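Local coordinates for protein glutathione S-transferase (PDB 6J3E) that binds glutathione and, as a serine-type fungal glutathione S-transferase, probably catalyses its transfer to electrophilic substrates, at residues 19-22 with 23-26; 144-147 with 148-152. One frame throughout, in Å; residues are numbered along the deposited sequence.

Contact 1: 19-22 with 23-26; sequences AWSP and NTWK. With EDO (1,2-ethanediol), chain D.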
ATOM      1  N   ALA A  19      -9.496 -27.355  -1.217  1.00 58.92           N
ATOM      2  CA  ALA A  19      -8.927 -26.107  -0.713  1.00 60.60           C
ATOM      3  C   ALA A  19      -8.838 -25.095  -1.850  1.00 58.77           C
ATOM      4  O   ALA A  19      -8.111 -25.315  -2.824  1.00 60.41           O
ATOM      5  CB  ALA A  19      -7.546 -26.335  -0.102  1.00 59.57           C
ATOM      6  N   TRP A  20      -9.560 -23.985  -1.718  1.00 56.43           N
ATOM      7  CA  TRP A  20      -9.633 -22.987  -2.782  1.00 50.68           C
ATOM      8  C   TRP A  20      -9.451 -21.550  -2.311  1.00 54.49           C
ATOM      9  O   TRP A  20      -9.115 -20.699  -3.137  1.00 54.13           O
ATOM     10  CB  TRP A  20     -10.987 -23.083  -3.488  1.00 51.77           C
ATOM     11  CG  TRP A  20     -12.058 -22.741  -2.535  1.00 57.12           C
ATOM     12  CD1 TRP A  20     -12.719 -23.599  -1.704  1.00 56.62           C
ATOM     13  CD2 TRP A  20     -12.557 -21.433  -2.247  1.00 57.33           C
ATOM     14  NE1 TRP A  20     -13.619 -22.904  -0.936  1.00 57.26           N
ATOM     15  CE2 TRP A  20     -13.536 -21.573  -1.247  1.00 57.38           C
ATOM     16  CE3 TRP A  20     -12.285 -20.158  -2.753  1.00 56.31           C
ATOM     17  CZ2 TRP A  20     -14.231 -20.487  -0.735  1.00 52.03           C
ATOM     18  CZ3 TRP A  20     -12.973 -19.084  -2.241  1.00 51.92           C
ATOM     19  CH2 TRP A  20     -13.934 -19.253  -1.246  1.00 54.77           C
ATOM     20  N   SER A  21      -9.678 -21.235  -1.039  1.00 55.72           N
ATOM     21  CA  SER A  21      -9.853 -19.848  -0.616  1.00 55.09           C
ATOM     22  C   SER A  21      -8.552 -19.063  -0.734  1.00 54.26           C
ATOM     23  O   SER A  21      -7.475 -19.589  -0.434  1.00 57.13           O
ATOM     24  CB  SER A  21     -10.358 -19.785   0.825  1.00 54.12           C
ATOM     25  OG  SER A  21     -10.135 -18.511   1.391  1.00 56.52           O
ATOM     26  N   PRO A  22      -8.617 -17.796  -1.140  1.00 51.75           N
ATOM     27  CA  PRO A  22      -7.393 -16.993  -1.127  1.00 49.07           C
ATOM     28  C   PRO A  22      -6.937 -16.678   0.283  1.00 55.62           C
ATOM     29  O   PRO A  22      -5.735 -16.767   0.580  1.00 55.60           O
ATOM     30  CB  PRO A  22      -7.795 -15.736  -1.921  1.00 48.64           C
ATOM     31  CG  PRO A  22      -9.262 -15.629  -1.743  1.00 47.86           C
ATOM     32  CD  PRO A  22      -9.783 -17.033  -1.627  1.00 50.36           C
ATOM     33  N   ASN A  23      -7.875 -16.331   1.170  1.00 51.81           N
ATOM     34  CA  ASN A  23      -7.509 -15.982   2.537  1.00 51.83           C
ATOM     35  C   ASN A  23      -6.941 -17.181   3.282  1.00 54.91           C
ATOM     36  O   ASN A  23      -5.948 -17.051   4.008  1.00 59.89           O
ATOM     37  CB  ASN A  23      -8.723 -15.418   3.278  1.00 51.73           C
ATOM     38  CG  ASN A  23      -9.359 -14.269   2.538  1.00 53.68           C
ATOM     39  OD1 ASN A  23     -10.299 -14.458   1.772  1.00 62.48           O
ATOM     40  ND2 ASN A  23      -8.839 -13.071   2.744  1.00 52.78           N
ATOM     41  N   THR A  24      -7.544 -18.358   3.126  1.00 53.57           N
ATOM     42  CA  THR A  24      -7.029 -19.493   3.886  1.00 54.73           C
ATOM     43  C   THR A  24      -5.752 -20.059   3.274  1.00 51.63           C
ATOM     44  O   THR A  24      -4.922 -20.616   3.997  1.00 54.91           O
ATOM     45  CB  THR A  24      -8.082 -20.597   4.012  1.00 55.61           C
ATOM     46  OG1 THR A  24      -8.345 -21.173   2.725  1.00 54.20           O
ATOM     47  CG2 THR A  24      -9.381 -20.034   4.593  1.00 54.11           C
ATOM     48  N   TRP A  25      -5.560 -19.932   1.966  1.00 49.72           N
ATOM     49  CA  TRP A  25      -4.318 -20.443   1.406  1.00 51.17           C
ATOM     50  C   TRP A  25      -3.122 -19.641   1.896  1.00 56.70           C
ATOM     51  O   TRP A  25      -2.023 -20.195   2.051  1.00 53.31           O
ATOM     52  CB  TRP A  25      -4.363 -20.435  -0.108  1.00 50.74           C
ATOM     53  CG  TRP A  25      -4.673 -21.759  -0.693  1.00 55.52           C
ATOM     54  CD1 TRP A  25      -5.846 -22.143  -1.272  1.00 54.31           C
ATOM     55  CD2 TRP A  25      -3.794 -22.886  -0.777  1.00 56.52           C
ATOM     56  NE1 TRP A  25      -5.755 -23.445  -1.709  1.00 55.27           N
ATOM     57  CE2 TRP A  25      -4.503 -23.922  -1.423  1.00 57.25           C
ATOM     58  CE3 TRP A  25      -2.477 -23.122  -0.364  1.00 61.19           C
ATOM     59  CZ2 TRP A  25      -3.944 -25.172  -1.667  1.00 60.07           C
ATOM     60  CZ3 TRP A  25      -1.917 -24.369  -0.607  1.00 63.99           C
ATOM     61  CH2 TRP A  25      -2.655 -25.380  -1.248  1.00 67.03           C
ATOM     62  N   LYS A  26      -3.312 -18.344   2.151  1.00 53.75           N
ATOM     63  CA  LYS A  26      -2.250 -17.578   2.784  1.00 53.16           C
ATOM     64  C   LYS A  26      -1.792 -18.293   4.045  1.00 53.10           C
ATOM     65  O   LYS A  26      -0.595 -18.523   4.244  1.00 52.24           O
ATOM     66  CB  LYS A  26      -2.721 -16.155   3.095  1.00 54.02           C
ATOM     67  CG  LYS A  26      -2.900 -15.264   1.865  1.00 54.68           C
ATOM     68  CD  LYS A  26      -3.170 -13.802   2.249  1.00 50.81           C
ATOM     69  CE  LYS A  26      -4.638 -13.504   2.242  1.00 50.97           C
ATOM     70  NZ  LYS A  26      -5.046 -12.385   3.110  1.00 56.59           N
TER
HETATM   71  C1  EDO D 302      -8.908 -13.140   6.932  1.00 57.57           C
HETATM   72  O1  EDO D 302     -10.027 -12.775   6.109  1.00 64.76           O
HETATM   73  C2  EDO D 302      -7.640 -12.535   6.346  1.00 63.38           C
HETATM   74  O2  EDO D 302      -7.102 -13.434   5.378  1.00 60.12           O
HETATM   75  O   HOH W   1     -12.250 -16.777   1.406  1.00 65.54           O
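Ser21 and Thr24 face each other across the first turn of helix 22-34. A chi1 of 161° sets Ser21 OG trans to the serine nitrogen and brings it to the amide of Thr24, where it accepts from Thr24 N at 3.1 Å along a nearly straight bond (172°). Thr24 lays OG1 against Ser21 CB but gives its hydrogen bond to Asp9. Trp25 swings its indole back along the incoming loop: Ala19 O and Ser21 O both lie at the ring's edge, near its plane. Trp25 NE1 reaches Ala19 O in a weak bond of 3.2 Å, and Ala19 CB lies 4.1 Å from Trp25 CZ2. A leucine here has no NE1, so Ala19 O, which also accepts from Arg220, would lose one of its donors, and a gap would probably open beside the Ala19 methyl. A water also links Ser21 OG (2.7 Å) to Asn23 OD1 (3.1 Å). Asn23 ND2 and Lys26 NZ both give hydrogen bonds to O2 of an ethanediol, which also bonds to Ser86, as does NZ itself. The whole is the N-cap of helix 22-34, whose first turn holds the glutathione-binding residues Asn23 and Lys26 in the thioredoxin-like N-terminal domain.

Contact 2: 144-147 with 148-152; sequences EEFF and RRTRE. With EDO (1,2-ethanediol), chain G.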
ATOM      1  N   GLU A 144     -23.179 -22.199  -1.084  1.00 54.15           N
ATOM      2  CA  GLU A 144     -23.613 -21.479  -2.281  1.00 56.85           C
ATOM      3  C   GLU A 144     -24.840 -20.624  -1.995  1.00 57.04           C
ATOM      4  O   GLU A 144     -24.910 -19.468  -2.424  1.00 57.60           O
ATOM      5  CB  GLU A 144     -23.895 -22.458  -3.421  1.00 56.26           C
ATOM      6  CG  GLU A 144     -24.072 -21.803  -4.787  1.00 53.49           C
ATOM      7  CD  GLU A 144     -25.442 -21.161  -4.984  1.00 62.45           C
ATOM      8  OE1 GLU A 144     -25.540 -20.238  -5.834  1.00 61.36           O
ATOM      9  OE2 GLU A 144     -26.418 -21.581  -4.299  1.00 63.67           O
ATOM     10  N   GLU A 145     -25.832 -21.180  -1.293  1.00 57.97           N
ATOM     11  CA  GLU A 145     -26.992 -20.376  -0.912  1.00 60.66           C
ATOM     12  C   GLU A 145     -26.553 -19.138  -0.138  1.00 60.70           C
ATOM     13  O   GLU A 145     -26.963 -18.010  -0.450  1.00 57.06           O
ATOM     14  CB  GLU A 145     -27.970 -21.230  -0.087  1.00 60.24           C
ATOM     15  CG  GLU A 145     -29.303 -20.541   0.286  1.00 53.92           C
ATOM     16  CD  GLU A 145     -29.197 -19.580   1.483  1.00 62.53           C
ATOM     17  OE1 GLU A 145     -29.862 -18.520   1.447  1.00 62.30           O
ATOM     18  OE2 GLU A 145     -28.462 -19.871   2.459  1.00 64.51           O
ATOM     19  N   PHE A 146     -25.674 -19.332   0.852  1.00 59.86           N
ATOM     20  CA  PHE A 146     -25.197 -18.227   1.674  1.00 58.61           C
ATOM     21  C   PHE A 146     -24.352 -17.245   0.863  1.00 56.88           C
ATOM     22  O   PHE A 146     -24.512 -16.023   0.977  1.00 54.87           O
ATOM     23  CB  PHE A 146     -24.394 -18.790   2.847  1.00 60.39           C
ATOM     24  CG  PHE A 146     -23.875 -17.741   3.792  1.00 61.29           C
ATOM     25  CD1 PHE A 146     -22.698 -17.060   3.519  1.00 57.46           C
ATOM     26  CD2 PHE A 146     -24.558 -17.453   4.974  1.00 62.08           C
ATOM     27  CE1 PHE A 146     -22.213 -16.101   4.398  1.00 62.15           C
ATOM     28  CE2 PHE A 146     -24.082 -16.493   5.856  1.00 58.97           C
ATOM     29  CZ  PHE A 146     -22.895 -15.822   5.573  1.00 59.17           C
ATOM     30  N   PHE A 147     -23.415 -17.759   0.072  1.00 59.88           N
ATOM     31  CA  PHE A 147     -22.486 -16.884  -0.641  1.00 59.25           C
ATOM     32  C   PHE A 147     -23.212 -16.053  -1.692  1.00 58.45           C
ATOM     33  O   PHE A 147     -23.033 -14.829  -1.777  1.00 55.48           O
ATOM     34  CB  PHE A 147     -21.388 -17.724  -1.287  1.00 57.39           C
ATOM     35  CG  PHE A 147     -20.241 -16.924  -1.804  1.00 58.69           C
ATOM     36  CD1 PHE A 147     -19.152 -16.669  -1.000  1.00 52.48           C
ATOM     37  CD2 PHE A 147     -20.244 -16.429  -3.111  1.00 56.89           C
ATOM     38  CE1 PHE A 147     -18.080 -15.917  -1.478  1.00 54.42           C
ATOM     39  CE2 PHE A 147     -19.176 -15.689  -3.588  1.00 51.69           C
ATOM     40  CZ  PHE A 147     -18.092 -15.437  -2.763  1.00 49.56           C
ATOM     41  N   ARG A 148     -24.047 -16.704  -2.499  1.00 57.40           N
ATOM     42  CA  ARG A 148     -24.754 -15.982  -3.545  1.00 58.62           C
ATOM     43  C   ARG A 148     -25.643 -14.886  -2.956  1.00 61.87           C
ATOM     44  O   ARG A 148     -25.634 -13.744  -3.443  1.00 58.22           O
ATOM     45  CB  ARG A 148     -25.561 -16.968  -4.385  1.00 53.08           C
ATOM     46  CG  ARG A 148     -26.366 -16.293  -5.456  1.00 58.80           C
ATOM     47  CD  ARG A 148     -27.274 -17.257  -6.186  1.00 53.23           C
ATOM     48  NE  ARG A 148     -26.566 -18.109  -7.134  1.00 51.18           N
ATOM     49  CZ  ARG A 148     -26.215 -17.709  -8.358  1.00 55.37           C
ATOM     50  NH1 ARG A 148     -26.485 -16.465  -8.772  1.00 44.53           N
ATOM     51  NH2 ARG A 148     -25.592 -18.551  -9.174  1.00 50.64           N
ATOM     52  N   ARG A 149     -26.382 -15.201  -1.881  1.00 60.38           N
ATOM     53  CA  ARG A 149     -27.351 -14.257  -1.323  1.00 59.30           C
ATOM     54  C   ARG A 149     -26.660 -13.016  -0.785  1.00 58.13           C
ATOM     55  O   ARG A 149     -27.048 -11.885  -1.102  1.00 57.94           O
ATOM     56  CB  ARG A 149     -28.163 -14.923  -0.205  1.00 59.71           C
ATOM     57  CG  ARG A 149     -29.298 -14.043   0.342  1.00 54.00           C
ATOM     58  CD  ARG A 149     -29.508 -14.197   1.847  1.00 64.40           C
ATOM     59  NE  ARG A 149     -29.228 -15.555   2.316  1.00 65.42           N
ATOM     60  CZ  ARG A 149     -28.517 -15.824   3.409  1.00 64.15           C
ATOM     61  NH1 ARG A 149     -28.021 -14.818   4.123  1.00 59.37           N
ATOM     62  NH2 ARG A 149     -28.282 -17.088   3.775  1.00 64.18           N
ATOM     63  N   THR A 150     -25.634 -13.218   0.048  1.00 55.61           N
ATOM     64  CA  THR A 150     -24.945 -12.096   0.673  1.00 57.92           C
ATOM     65  C   THR A 150     -24.160 -11.278  -0.351  1.00 58.85           C
ATOM     66  O   THR A 150     -24.186 -10.041  -0.311  1.00 59.66           O
ATOM     67  CB  THR A 150     -24.022 -12.601   1.791  1.00 59.20           C
ATOM     68  OG1 THR A 150     -23.058 -13.524   1.266  1.00 58.82           O
ATOM     69  CG2 THR A 150     -24.819 -13.300   2.869  1.00 57.67           C
ATOM     70  N   ARG A 151     -23.460 -11.947  -1.276  1.00 56.66           N
ATOM     71  CA  ARG A 151     -22.638 -11.221  -2.241  1.00 54.41           C
ATOM     72  C   ARG A 151     -23.497 -10.444  -3.224  1.00 57.58           C
ATOM     73  O   ARG A 151     -23.181  -9.293  -3.551  1.00 56.41           O
ATOM     74  CB  ARG A 151     -21.701 -12.180  -2.976  1.00 52.92           C
ATOM     75  CG  ARG A 151     -20.319 -12.383  -2.270  1.00 55.87           C
ATOM     76  CD  ARG A 151     -20.441 -12.900  -0.825  1.00 51.38           C
ATOM     77  NE  ARG A 151     -19.146 -13.018  -0.154  1.00 58.30           N
ATOM     78  CZ  ARG A 151     -18.974 -13.301   1.137  1.00 53.39           C
ATOM     79  NH1 ARG A 151     -20.013 -13.489   1.929  1.00 57.48           N
ATOM     80  NH2 ARG A 151     -17.758 -13.394   1.638  1.00 57.80           N
ATOM     81  N   GLU A 152     -24.602 -11.038  -3.690  1.00 61.01           N
ATOM     82  CA  GLU A 152     -25.493 -10.309  -4.596  1.00 62.32           C
ATOM     83  C   GLU A 152     -26.132  -9.110  -3.901  1.00 63.96           C
ATOM     84  O   GLU A 152     -26.226  -8.022  -4.481  1.00 63.00           O
ATOM     85  CB  GLU A 152     -26.569 -11.239  -5.158  1.00 54.61           C
ATOM     86  CG  GLU A 152     -26.097 -12.103  -6.331  1.00 62.37           C
ATOM     87  CD  GLU A 152     -27.162 -13.066  -6.853  1.00 56.34           C
ATOM     88  OE1 GLU A 152     -26.784 -14.086  -7.474  1.00 56.38           O
ATOM     89  OE2 GLU A 152     -28.373 -12.801  -6.658  1.00 61.70           O
TER
HETATM   90  C1  EDO G 305     -14.354 -14.335  -0.228  1.00 69.51           C
HETATM   91  O1  EDO G 305     -14.842 -14.734   1.079  1.00 66.00           O
HETATM   92  C2  EDO G 305     -12.831 -14.226  -0.268  1.00 59.47           C
HETATM   93  O2  EDO G 305     -12.486 -13.715  -1.557  1.00 58.33           O
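Arg151 lays its chain over one face of the Phe147 ring, one turn back along the helix. Arg151 CD sits almost exactly above the centre of the Phe147 ring, 3.8 Å from the centroid, in a CH-pi contact, while Arg151 NE comes down to 3.4 Å from Phe147 CE1. Ring and guanidinium planes differ by 27°, so the two flat groups overlap without being parallel. A bend at chi2 (57°) folds the arginine back over the ring. The guanidinium is further fixed by Arg151 NH1, which donates to Thr150 OG1 at 3.1 Å with the acceptor in the guanidinium plane, and NH2 gives a weak bond to O1 of an ethanediol. Thr150 OG1 in turn donates to Phe146 O, which Thr150 N reaches from the other face of the carbonyl plane; the threonine methyl, CG2, lies over the Phe146 ring.

Arg148 runs alongside Glu144, pointing the same way, and Arg148 NE donates to Glu144 OE1 at 2.7 Å, tilted slightly from the guanidinium plane. Arg148 NH1 meets Glu152 OE1, also at 2.7 Å, and NH2 pairs with Glu161, so one guanidinium joins three carboxylates. On the exposed side Arg149 grips Glu145 side-on: Arg149 NE donates to Glu145 OE1 at 3.2 Å and NH2 to OE2 at 3.1 Å, with NH2 also bonding OE1.

Both segments lie on helix 141-153, at the protein surface. The buried ring of Phe147 faces inward, touching Thr135 and Asn136 of helix 109-136 and meeting Tyr45 edge-to-face. Arg151 packs on Leu132 of the same long helix, and Phe146 rests on Tyr45 and Pro46, in the loop between strand 38-42 and helix 48-55.

How the contacts relate
Contact 1 belongs to the N-terminal family region of the transferase and contact 2 to the C-terminal one, yet both supply residues seen to bind glutathione: Asn23 and Lys26 from contact 1, Arg151 from contact 2. Their centres are 18 Å apart and their nearest atoms about 5 Å, so they do not touch. Arg151 and Asn23 approach to about 8 Å between side chains, and the Arg151 side chain comes within about 4 Å of that of Tyr68, another glutathione residue. The centre of contact 1 lies about 4 Å from the centre of the chain, that of contact 2 about 19 Å. No glutathione is bound here; Asn23 and Lys26 bond one ethanediol, and Arg151 makes a weak bond to another, both probably from the crystallisation liquor.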